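Local structure of ADP-dependent L-serine kinase SerK (Thermococcus kodakarensis KOD1, 5X0J) at residues E131-G137 / F198-A202. The protein catalyses the ADP-dependent, magnesium-requiring phosphorylation of free L-serine to O-phospho-L-serine and AMP, the first step from serine to cysteine. The protein carries 1 engineered substitution. Sequence-based numbering, arbitrary orientation. Where two conformers were deposited one is given.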
loop_
_atom_site.group_PDB
_atom_site.type_symbol
_atom_site.label_atom_id
_atom_site.label_comp_id
_atom_site.label_asym_id
_atom_site.label_seq_id
_atom_site.Cartn_x
_atom_site.Cartn_y
_atom_site.Cartn_z
ATOM N N GLU A 131 -19.679 3.811 5.121
ATOM C CA GLU A 131 -19.021 3.554 3.842
ATOM C C GLU A 131 -19.045 4.772 2.933
ATOM O O GLU A 131 -17.998 5.148 2.387
ATOM C CB GLU A 131 -19.658 2.367 3.128
ATOM C CG GLU A 131 -18.965 2.014 1.821
ATOM C CD GLU A 131 -19.271 0.627 1.322
ATOM O OE1 GLU A 131 -19.931 -0.156 2.023
ATOM O OE2 GLU A 131 -18.846 0.308 0.195
ATOM N N GLU A 132 -20.219 5.390 2.778
ATOM C CA GLU A 132 -20.314 6.570 1.918
ATOM C C GLU A 132 -19.616 7.785 2.520
ATOM O O GLU A 132 -18.987 8.552 1.790
ATOM C CB GLU A 132 -21.761 6.859 1.485
ATOM C CG GLU A 132 -22.264 5.903 0.397
ATOM C CD GLU A 132 -21.316 5.765 -0.800
ATOM O OE1 GLU A 132 -20.828 6.791 -1.323
ATOM O OE2 GLU A 132 -21.041 4.627 -1.231
ATOM N N LYS A 133 -19.650 7.930 3.845
ATOM C CA LYS A 133 -18.848 8.965 4.497
ATOM C C LYS A 133 -17.358 8.796 4.181
ATOM O O LYS A 133 -16.658 9.777 3.881
ATOM C CB LYS A 133 -19.072 8.967 6.014
ATOM C CG LYS A 133 -20.454 9.451 6.444
ATOM C CD LYS A 133 -20.641 9.271 7.928
ATOM C CE LYS A 133 -22.064 9.614 8.325
ATOM N NZ LYS A 133 -22.173 9.593 9.804
ATOM N N ALA A 134 -16.878 7.554 4.227
ATOM C CA ALA A 134 -15.467 7.272 3.934
ATOM C C ALA A 134 -15.150 7.555 2.474
ATOM O O ALA A 134 -14.106 8.157 2.187
ATOM C CB ALA A 134 -15.130 5.836 4.276
ATOM N N GLU A 135 -16.034 7.161 1.562
ATOM C CA GLU A 135 -15.822 7.445 0.138
ATOM C C GLU A 135 -15.759 8.945 -0.150
ATOM O O GLU A 135 -15.041 9.368 -1.063
ATOM C CB GLU A 135 -16.883 6.768 -0.742
ATOM C CG GLU A 135 -16.823 5.242 -0.750
ATOM C CD GLU A 135 -15.679 4.644 -1.552
ATOM O OE1 GLU A 135 -14.728 5.357 -1.915
ATOM O OE2 GLU A 135 -15.719 3.426 -1.784
ATOM N N ARG A 136 -16.483 9.743 0.637
ATOM C CA ARG A 136 -16.433 11.212 0.529
ATOM C C ARG A 136 -15.262 11.869 1.274
ATOM O O ARG A 136 -15.094 13.092 1.203
ATOM C CB ARG A 136 -17.755 11.834 0.998
ATOM C CG ARG A 136 -18.941 11.486 0.110
ATOM C CD ARG A 136 -20.155 12.361 0.407
ATOM N NE ARG A 136 -20.582 12.254 1.807
ATOM C CZ ARG A 136 -21.442 11.356 2.300
ATOM N NH1 ARG A 136 -22.066 10.462 1.528
ATOM N NH2 ARG A 136 -21.706 11.378 3.605
ATOM N N GLY A 137 -14.462 11.073 1.983
ATOM C CA GLY A 137 -13.300 11.582 2.708
ATOM C C GLY A 137 -13.626 12.264 4.023
ATOM O O GLY A 137 -12.806 12.991 4.566
ATOM N N PHE A 198 -11.687 -2.148 5.370
ATOM C CA PHE A 198 -11.615 -0.744 5.753
ATOM C C PHE A 198 -11.647 0.099 4.482
ATOM O O PHE A 198 -10.711 0.027 3.671
ATOM C CB PHE A 198 -10.326 -0.436 6.509
ATOM C CG PHE A 198 -10.247 -1.008 7.895
ATOM C CD1 PHE A 198 -9.849 -2.310 8.092
ATOM C CD2 PHE A 198 -10.505 -0.213 9.008
ATOM C CE1 PHE A 198 -9.737 -2.834 9.373
ATOM C CE2 PHE A 198 -10.386 -0.727 10.288
ATOM C CZ PHE A 198 -9.996 -2.043 10.471
ATOM N N ILE A 199 -12.692 0.905 4.322
ATOM C CA ILE A 199 -12.883 1.739 3.131
ATOM C C ILE A 199 -12.370 3.149 3.399
ATOM O O ILE A 199 -12.641 3.732 4.455
ATOM C CB ILE A 199 -14.375 1.815 2.737
ATOM C CG1 ILE A 199 -14.977 0.413 2.529
ATOM C CG2 ILE A 199 -14.586 2.713 1.517
ATOM C CD1 ILE A 199 -14.337 -0.429 1.451
ATOM N N ARG A 200 -11.629 3.703 2.442
ATOM C CA ARG A 200 -11.141 5.082 2.494
ATOM C C ARG A 200 -11.195 5.694 1.108
ATOM O O ARG A 200 -11.096 4.978 0.110
ATOM C CB ARG A 200 -9.700 5.132 3.001
ATOM C CG ARG A 200 -8.757 4.186 2.264
ATOM C CD ARG A 200 -7.315 4.526 2.591
ATOM N NE ARG A 200 -6.418 3.414 2.292
ATOM C CZ ARG A 200 -5.231 3.219 2.866
ATOM N NH1 ARG A 200 -4.767 4.074 3.779
ATOM N NH2 ARG A 200 -4.518 2.145 2.543
ATOM N N LYS A 201 -11.348 7.009 1.054
ATOM C CA LYS A 201 -11.225 7.768 -0.190
ATOM C C LYS A 201 -9.787 7.659 -0.673
ATOM O O LYS A 201 -8.860 7.620 0.135
ATOM C CB LYS A 201 -11.600 9.238 0.039
ATOM C CG LYS A 201 -11.630 10.110 -1.213
ATOM C CD LYS A 201 -11.861 11.577 -0.866
ATOM C CE LYS A 201 -11.971 12.443 -2.116
ATOM N NZ LYS A 201 -10.757 12.399 -2.976
ATOM N N ALA A 202 -9.609 7.592 -1.987
ATOM C CA ALA A 202 -8.273 7.570 -2.565
ATOM C C ALA A 202 -7.674 8.973 -2.563
ATOM O O ALA A 202 -8.392 9.964 -2.673
ATOM C CB ALA A 202 -8.339 7.062 -3.985
HETATM O O HOH W 1 -12.174 4.541 -2.394
#
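With CG anti to its carbonyl carbon (chi1 -66°), the Glu135 chain bends once, at chi2 (-74°), and carries its carboxylate across to Ile199. Ile199 meets it with CG2, 3.6 Å from Glu135 OE2, and presents a branched, apolar surface to the CG methylene and carboxylate of the glutamate. The same CG2 packs on the methyl of Ala134, whose CB also sits 3.3 Å from Ile199 O; a side chain this small lets the buried face of the helix come close to the strand's backbone. Farther along, Lys201 runs out extended past the helix end, its CG 3.5 Å from Glu135 O and its CD 3.9 Å from Gly137 CA. Gly137 closes the helix in a Schellman motif with positive phi, a conformation easy for a residue lacking a side chain, and its CA lies directly against the aliphatic part of the lysine. The contact fastens helix 130-135 to the end of strand 196-199 in the C-terminal domain, where Arg200 turns the other way, toward Trp102 O near the phosphoserine pocket. One water donates to both Glu135 OE1 (2.7 Å) and Arg200 O (2.8 Å), while OE2 of Glu135 forms a salt bridge with Lys182, a partner shared with Glu131. With each carboxylate oxygen engaged, Glu135 is probably held as an anion, joining apolar packing, a water bridge and a charge pair in one side chain.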